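Uric acid degradation bifunctional protein TTL (Arabidopsis thaliana, PDB 2Q37) hydrolyses 5-hydroxyisourate and decarboxylates the product OHCU to (S)-allantoin in urate breakdown, the present chain being its N-terminal decarboxylase domain. Local coordinates at residues M143-A146 and L147-Y151; A162-E165 and Q166-T170. One frame throughout, in Å; residues are numbered along the deposited sequence.

Contact 1: residues M143-A146 and L147-Y151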
HETATM    1  N   MSE A 143     -15.846 -16.540  -8.130  1.00 42.16           N
HETATM    2  CA  MSE A 143     -15.188 -15.523  -7.323  1.00 42.27           C
HETATM    3  C   MSE A 143     -14.607 -16.081  -6.036  1.00 41.39           C
HETATM    4  O   MSE A 143     -13.585 -15.600  -5.572  1.00 41.34           O
HETATM    5  CB  MSE A 143     -16.153 -14.380  -7.032  1.00 44.65           C
HETATM    6  CG  MSE A 143     -16.520 -13.595  -8.280  1.00 47.39           C
HETATM    7 SE   MSE A 143     -17.357 -11.891  -7.874  1.00 55.94          SE
HETATM    8  CE  MSE A 143     -19.237 -12.348  -8.200  1.00 50.92           C
ATOM      9  N   LEU A 144     -15.254 -17.090  -5.456  1.00 41.60           N
ATOM     10  CA  LEU A 144     -14.746 -17.724  -4.235  1.00 40.42           C
ATOM     11  C   LEU A 144     -13.424 -18.415  -4.620  1.00 40.45           C
ATOM     12  O   LEU A 144     -12.442 -18.393  -3.879  1.00 40.74           O
ATOM     13  CB  LEU A 144     -15.774 -18.742  -3.728  1.00 40.81           C
ATOM     14  CG  LEU A 144     -15.606 -19.571  -2.445  1.00 41.67           C
ATOM     15  CD1 LEU A 144     -14.659 -20.715  -2.699  1.00 44.04           C
ATOM     16  CD2 LEU A 144     -15.114 -18.692  -1.305  1.00 42.82           C
ATOM     17  N   HIS A 145     -13.400 -18.994  -5.810  1.00 39.48           N
ATOM     18  CA  HIS A 145     -12.218 -19.669  -6.308  1.00 39.44           C
ATOM     19  C   HIS A 145     -11.097 -18.668  -6.611  1.00 40.00           C
ATOM     20  O   HIS A 145      -9.919 -18.952  -6.355  1.00 40.89           O
ATOM     21  CB  HIS A 145     -12.564 -20.458  -7.570  1.00 39.17           C
ATOM     22  CG  HIS A 145     -11.376 -21.074  -8.238  1.00 41.26           C
ATOM     23  ND1 HIS A 145     -10.699 -22.152  -7.708  1.00 41.31           N
ATOM     24  CD2 HIS A 145     -10.710 -20.726  -9.366  1.00 41.07           C
ATOM     25  CE1 HIS A 145      -9.667 -22.440  -8.480  1.00 42.18           C
ATOM     26  NE2 HIS A 145      -9.650 -21.590  -9.492  1.00 41.86           N
ATOM     27  N   ALA A 146     -11.453 -17.511  -7.172  1.00 39.10           N
ATOM     28  CA  ALA A 146     -10.454 -16.483  -7.477  1.00 38.06           C
ATOM     29  C   ALA A 146      -9.898 -15.924  -6.167  1.00 39.27           C
ATOM     30  O   ALA A 146      -8.729 -15.529  -6.105  1.00 38.81           O
ATOM     31  CB  ALA A 146     -11.061 -15.369  -8.305  1.00 34.50           C
ATOM     32  N   LEU A 147     -10.735 -15.897  -5.128  1.00 38.79           N
ATOM     33  CA  LEU A 147     -10.322 -15.413  -3.813  1.00 41.08           C
ATOM     34  C   LEU A 147      -9.319 -16.396  -3.191  1.00 42.28           C
ATOM     35  O   LEU A 147      -8.233 -15.988  -2.785  1.00 42.89           O
ATOM     36  CB  LEU A 147     -11.552 -15.221  -2.908  1.00 40.02           C
ATOM     37  CG  LEU A 147     -11.538 -15.019  -1.380  1.00 39.10           C
ATOM     38  CD1 LEU A 147     -10.145 -14.853  -0.827  1.00 37.76           C
ATOM     39  CD2 LEU A 147     -12.411 -13.816  -1.055  1.00 37.72           C
ATOM     40  N   LYS A 148      -9.679 -17.678  -3.123  1.00 43.58           N
ATOM     41  CA  LYS A 148      -8.784 -18.704  -2.573  1.00 44.44           C
ATOM     42  C   LYS A 148      -7.448 -18.677  -3.313  1.00 45.68           C
ATOM     43  O   LYS A 148      -6.374 -18.787  -2.709  1.00 46.63           O
ATOM     44  CB  LYS A 148      -9.385 -20.100  -2.731  1.00 43.85           C
ATOM     45  CG  LYS A 148     -10.422 -20.476  -1.704  1.00 44.27           C
ATOM     46  CD  LYS A 148     -10.982 -21.848  -2.024  1.00 43.64           C
ATOM     47  CE  LYS A 148     -12.063 -22.238  -1.038  1.00 45.15           C
ATOM     48  NZ  LYS A 148     -13.069 -23.129  -1.694  1.00 44.53           N
ATOM     49  N   GLU A 149      -7.526 -18.544  -4.631  1.00 45.90           N
ATOM     50  CA  GLU A 149      -6.342 -18.494  -5.465  1.00 46.47           C
ATOM     51  C   GLU A 149      -5.497 -17.298  -5.003  1.00 46.57           C
ATOM     52  O   GLU A 149      -4.357 -17.458  -4.561  1.00 46.91           O
ATOM     53  CB  GLU A 149      -6.761 -18.303  -6.929  1.00 48.97           C
ATOM     54  CG  GLU A 149      -5.790 -18.824  -7.963  1.00 55.80           C
ATOM     55  CD  GLU A 149      -5.971 -20.320  -8.252  1.00 61.31           C
ATOM     56  OE1 GLU A 149      -5.978 -21.126  -7.286  1.00 62.41           O
ATOM     57  OE2 GLU A 149      -6.100 -20.691  -9.449  1.00 62.56           O
ATOM     58  N   ARG A 150      -6.078 -16.101  -5.074  1.00 44.75           N
ATOM     59  CA  ARG A 150      -5.369 -14.875  -4.711  1.00 43.12           C
ATOM     60  C   ARG A 150      -4.851 -14.803  -3.284  1.00 42.59           C
ATOM     61  O   ARG A 150      -3.936 -14.028  -2.991  1.00 40.98           O
ATOM     62  CB  ARG A 150      -6.250 -13.661  -5.016  1.00 41.28           C
ATOM     63  CG  ARG A 150      -6.345 -13.367  -6.510  1.00 38.61           C
ATOM     64  CD  ARG A 150      -7.430 -12.363  -6.834  1.00 36.74           C
ATOM     65  NE  ARG A 150      -7.289 -11.143  -6.053  1.00 34.26           N
ATOM     66  CZ  ARG A 150      -8.039 -10.067  -6.229  1.00 33.07           C
ATOM     67  NH1 ARG A 150      -8.980 -10.061  -7.169  1.00 30.70           N
ATOM     68  NH2 ARG A 150      -7.856  -9.005  -5.453  1.00 33.00           N
ATOM     69  N   TYR A 151      -5.421 -15.618  -2.409  1.00 41.76           N
ATOM     70  CA  TYR A 151      -5.012 -15.638  -1.020  1.00 43.20           C
ATOM     71  C   TYR A 151      -3.511 -15.975  -0.861  1.00 43.92           C
ATOM     72  O   TYR A 151      -2.860 -15.562   0.106  1.00 44.02           O
ATOM     73  CB  TYR A 151      -5.860 -16.655  -0.259  1.00 43.95           C
ATOM     74  CG  TYR A 151      -5.672 -16.586   1.241  1.00 45.48           C
ATOM     75  CD1 TYR A 151      -6.216 -15.541   1.980  1.00 45.19           C
ATOM     76  CD2 TYR A 151      -4.934 -17.552   1.915  1.00 45.59           C
ATOM     77  CE1 TYR A 151      -6.029 -15.463   3.353  1.00 46.74           C
ATOM     78  CE2 TYR A 151      -4.740 -17.480   3.287  1.00 46.24           C
ATOM     79  CZ  TYR A 151      -5.289 -16.436   3.995  1.00 46.47           C
ATOM     80  OH  TYR A 151      -5.086 -16.350   5.346  1.00 48.64           O
TER
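Lys148 lies one helical turn after Leu144 and leans back over it. Its CB and CG pass the peptide oxygen Leu144 O, with CG 3.6 Å from that oxygen. CG stands anti to the carbonyl carbon (chi1 -80°), and the chain is extended beyond it, which carries CD and CE across the leucine branch. CD is 3.9 Å from Leu144 CD1 and CE is 3.4 Å from the same methyl. The tip, NZ, is modelled 3.1 Å from Leu144 CD1, too close to be read as more than contact. The charge itself is paired elsewhere, in a salt bridge with Glu115. Leu144 also touches Glu115 and Leu116, so both side chains meet helix 110-127. His145 and Glu149 run side by side along the exposed flank. Their ring and carboxylate planes are 62° apart, and His145 NE2 stays 3.7 Å from Glu149 OE2. On another flank Arg150 CG sits 3.2 Å from Ala146 O. The guanidinium group then reaches Glu158 through NE, in a salt bridge, and Ile132 O through NH1. Backbone bonds from Leu147, Lys148, Glu149 and Arg150 to the carbonyls four residues earlier hold the turns. Lys148 N to Leu144 O is 3.0 Å and nearly straight, at 172°. This is regular i to i+4 alpha-helical packing, within helix 140-150 of the OHCU decarboxylase domain.

Contact 2: residues A162-E165 and Q166-T170; sequences AAME and QMKIT. With 3AL (1-[(4S)-2,5-dioxoimidazolidin-4-yl]urea), chain B.
Lys168 NZ donates to Glu165 OE2 at 3.1 Å, a salt bridge between side chains that lie alongside each other. NZ comes in on the syn side of the carboxylate, 25° out of its plane. Lys168 CE follows, 3.3 Å from the same oxygen. The other oxygen, Glu165 OE1, accepts from Cys134 N, so one oxygen holds the next turn of the helix and the other the loop at Cys134. An alanine in place of Glu165 would probably leave Lys168 without its charged mate and Cys134 N without this acceptor. Gln166 OE1 is hydrogen-bonded to NE2 of His78, the proton donor of the decarboxylation. Gln166 NE2 makes a weak bond to Thr170 OG1 at 3.1 Å. The bond to His78, with the weak one to Thr170, probably helps to set the turn of the amide. Backbone bonds from Gln166, Met167, Lys168 and Ile169 to the carbonyls four residues earlier complete the turns. Further out, Ile169 lays CG1 3.3 Å from Glu165 O, with CG1 anti to the carbonyl carbon (chi1 -70°). That sends CD1 to the allantoin, 3.2 Å from 3AL N9. Met167 packs on Arg59, Trp62 and Phe63 of helix 51-64. This is an alpha-helical wall of the (S)-allantoin pocket.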
ATOM      1  N   ALA A 162      -5.855  -5.725  -6.795  1.00 23.95           N
ATOM      2  CA  ALA A 162      -7.043  -5.046  -6.318  1.00 24.57           C
ATOM      3  C   ALA A 162      -7.170  -3.682  -6.999  1.00 25.48           C
ATOM      4  O   ALA A 162      -8.282  -3.266  -7.355  1.00 24.60           O
ATOM      5  CB  ALA A 162      -6.986  -4.870  -4.809  1.00 22.66           C
ATOM      6  N   ALA A 163      -6.046  -2.994  -7.181  1.00 24.86           N
ATOM      7  CA  ALA A 163      -6.054  -1.665  -7.799  1.00 28.70           C
ATOM      8  C   ALA A 163      -6.590  -1.741  -9.219  1.00 31.77           C
ATOM      9  O   ALA A 163      -7.319  -0.860  -9.677  1.00 31.69           O
ATOM     10  CB  ALA A 163      -4.625  -1.050  -7.805  1.00 26.27           C
HETATM   11  N   MSE A 164      -6.211  -2.810  -9.904  1.00 35.39           N
HETATM   12  CA  MSE A 164      -6.625  -3.059 -11.273  1.00 39.54           C
HETATM   13  C   MSE A 164      -8.107  -3.470 -11.329  1.00 36.86           C
HETATM   14  O   MSE A 164      -8.865  -2.990 -12.173  1.00 34.10           O
HETATM   15  CB  MSE A 164      -5.748  -4.157 -11.857  1.00 47.98           C
HETATM   16  CG  MSE A 164      -6.059  -4.496 -13.287  1.00 61.96           C
HETATM   17 SE   MSE A 164      -5.101  -6.098 -13.757  1.00 84.61          SE
HETATM   18  CE  MSE A 164      -3.349  -5.672 -12.953  1.00 72.47           C
ATOM     19  N   GLU A 165      -8.506  -4.380 -10.444  1.00 33.96           N
ATOM     20  CA  GLU A 165      -9.896  -4.798 -10.381  1.00 33.31           C
ATOM     21  C   GLU A 165     -10.783  -3.553 -10.109  1.00 33.95           C
ATOM     22  O   GLU A 165     -11.834  -3.370 -10.726  1.00 31.97           O
ATOM     23  CB  GLU A 165     -10.077  -5.822  -9.271  1.00 30.83           C
ATOM     24  CG  GLU A 165      -9.495  -7.163  -9.605  1.00 30.67           C
ATOM     25  CD  GLU A 165     -10.037  -7.690 -10.910  1.00 32.80           C
ATOM     26  OE1 GLU A 165     -11.272  -7.776 -11.036  1.00 30.04           O
ATOM     27  OE2 GLU A 165      -9.234  -8.016 -11.817  1.00 37.77           O
ATOM     28  N   GLN A 166     -10.330  -2.695  -9.197  1.00 32.88           N
ATOM     29  CA  GLN A 166     -11.040  -1.475  -8.840  1.00 32.30           C
ATOM     30  C   GLN A 166     -11.178  -0.574 -10.059  1.00 33.22           C
ATOM     31  O   GLN A 166     -12.219   0.038 -10.277  1.00 33.05           O
ATOM     32  CB  GLN A 166     -10.265  -0.756  -7.732  1.00 31.32           C
ATOM     33  CG  GLN A 166     -10.607   0.680  -7.490  1.00 30.83           C
ATOM     34  CD  GLN A 166     -12.004   0.860  -6.945  1.00 35.57           C
ATOM     35  OE1 GLN A 166     -12.428   0.159  -6.024  1.00 32.09           O
ATOM     36  NE2 GLN A 166     -12.735   1.819  -7.511  1.00 38.02           N
HETATM   37  N   MSE A 167     -10.125  -0.497 -10.856  1.00 33.94           N
HETATM   38  CA  MSE A 167     -10.162   0.352 -12.030  1.00 35.25           C
HETATM   39  C   MSE A 167     -11.143  -0.199 -13.042  1.00 34.09           C
HETATM   40  O   MSE A 167     -11.840   0.562 -13.703  1.00 35.46           O
HETATM   41  CB  MSE A 167      -8.779   0.461 -12.664  1.00 39.74           C
HETATM   42  CG  MSE A 167      -8.714   1.455 -13.806  1.00 46.22           C
HETATM   43 SE   MSE A 167      -9.103   3.293 -13.264  1.00 60.43          SE
HETATM   44  CE  MSE A 167     -10.754   3.590 -14.297  1.00 55.48           C
ATOM     45  N   LYS A 168     -11.198  -1.519 -13.179  1.00 31.54           N
ATOM     46  CA  LYS A 168     -12.147  -2.101 -14.116  1.00 31.85           C
ATOM     47  C   LYS A 168     -13.590  -1.754 -13.694  1.00 31.50           C
ATOM     48  O   LYS A 168     -14.420  -1.416 -14.530  1.00 32.92           O
ATOM     49  CB  LYS A 168     -11.983  -3.623 -14.197  1.00 30.98           C
ATOM     50  CG  LYS A 168     -10.682  -4.093 -14.848  1.00 32.77           C
ATOM     51  CD  LYS A 168     -10.765  -5.578 -15.175  1.00 34.24           C
ATOM     52  CE  LYS A 168      -9.612  -6.348 -14.582  1.00 35.93           C
ATOM     53  NZ  LYS A 168      -9.739  -7.812 -14.838  1.00 38.62           N
ATOM     54  N   ILE A 169     -13.869  -1.833 -12.396  1.00 29.48           N
ATOM     55  CA  ILE A 169     -15.189  -1.539 -11.857  1.00 28.65           C
ATOM     56  C   ILE A 169     -15.559  -0.094 -12.178  1.00 30.57           C
ATOM     57  O   ILE A 169     -16.690   0.208 -12.571  1.00 28.79           O
ATOM     58  CB  ILE A 169     -15.205  -1.698 -10.324  1.00 25.29           C
ATOM     59  CG1 ILE A 169     -15.071  -3.174  -9.955  1.00 23.70           C
ATOM     60  CG2 ILE A 169     -16.485  -1.080  -9.754  1.00 25.26           C
ATOM     61  CD1 ILE A 169     -14.785  -3.434  -8.489  1.00 20.24           C
ATOM     62  N   THR A 170     -14.579   0.782 -11.988  1.00 30.31           N
ATOM     63  CA  THR A 170     -14.733   2.187 -12.225  1.00 31.50           C
ATOM     64  C   THR A 170     -15.018   2.434 -13.692  1.00 34.15           C
ATOM     65  O   THR A 170     -15.927   3.192 -14.008  1.00 33.85           O
ATOM     66  CB  THR A 170     -13.479   2.939 -11.752  1.00 32.32           C
ATOM     67  OG1 THR A 170     -13.491   2.995 -10.317  1.00 32.95           O
ATOM     68  CG2 THR A 170     -13.429   4.344 -12.309  1.00 30.66           C
TER
HETATM   69  C4  3AL B 200     -17.018  -4.778  -5.686  1.00 34.92           C
HETATM   70  C5  3AL B 200     -18.261  -4.058  -5.849  1.00 34.46           C
HETATM   71  O5  3AL B 200     -18.939  -3.366  -5.133  1.00 37.63           O
HETATM   72  N7  3AL B 200     -18.745  -4.236  -7.159  1.00 36.27           N
HETATM   73  C8  3AL B 200     -17.826  -5.061  -7.788  1.00 36.27           C
HETATM   74  O8  3AL B 200     -17.947  -5.417  -8.954  1.00 34.99           O
HETATM   75  N9  3AL B 200     -16.782  -5.412  -6.934  1.00 36.03           N
HETATM   76  N3  3AL B 200     -17.054  -5.647  -4.512  1.00 32.20           N
HETATM   77  C2  3AL B 200     -15.821  -6.414  -4.232  1.00 28.33           C
HETATM   78  N1  3AL B 200     -15.853  -7.116  -3.249  1.00 30.29           N
HETATM   79  O2  3AL B 200     -14.784  -6.287  -5.039  1.00 26.49           O

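Contact 1 comes first along the chain, in helix 140-150, and contact 2 follows in helix 155-178. They are in series: neither nests in nor crosses the other. Each joins neighbouring turns of one helix, so neither closes a long loop. The chain turns back after the first helix, and the two helices diverge from a meeting point at Arg150. There Arg150 NH1 packs 3.8 Å from Glu165 CG, although the centres of the contacts are about 16 Å apart. Residues 143-151 tie helix 110-127 to the loop holding Phe131, Ile133 and Ala135. Residues 162-170 tie helices 51-64 and 68-76 to that same loop. The allantoin site lies between the two helices.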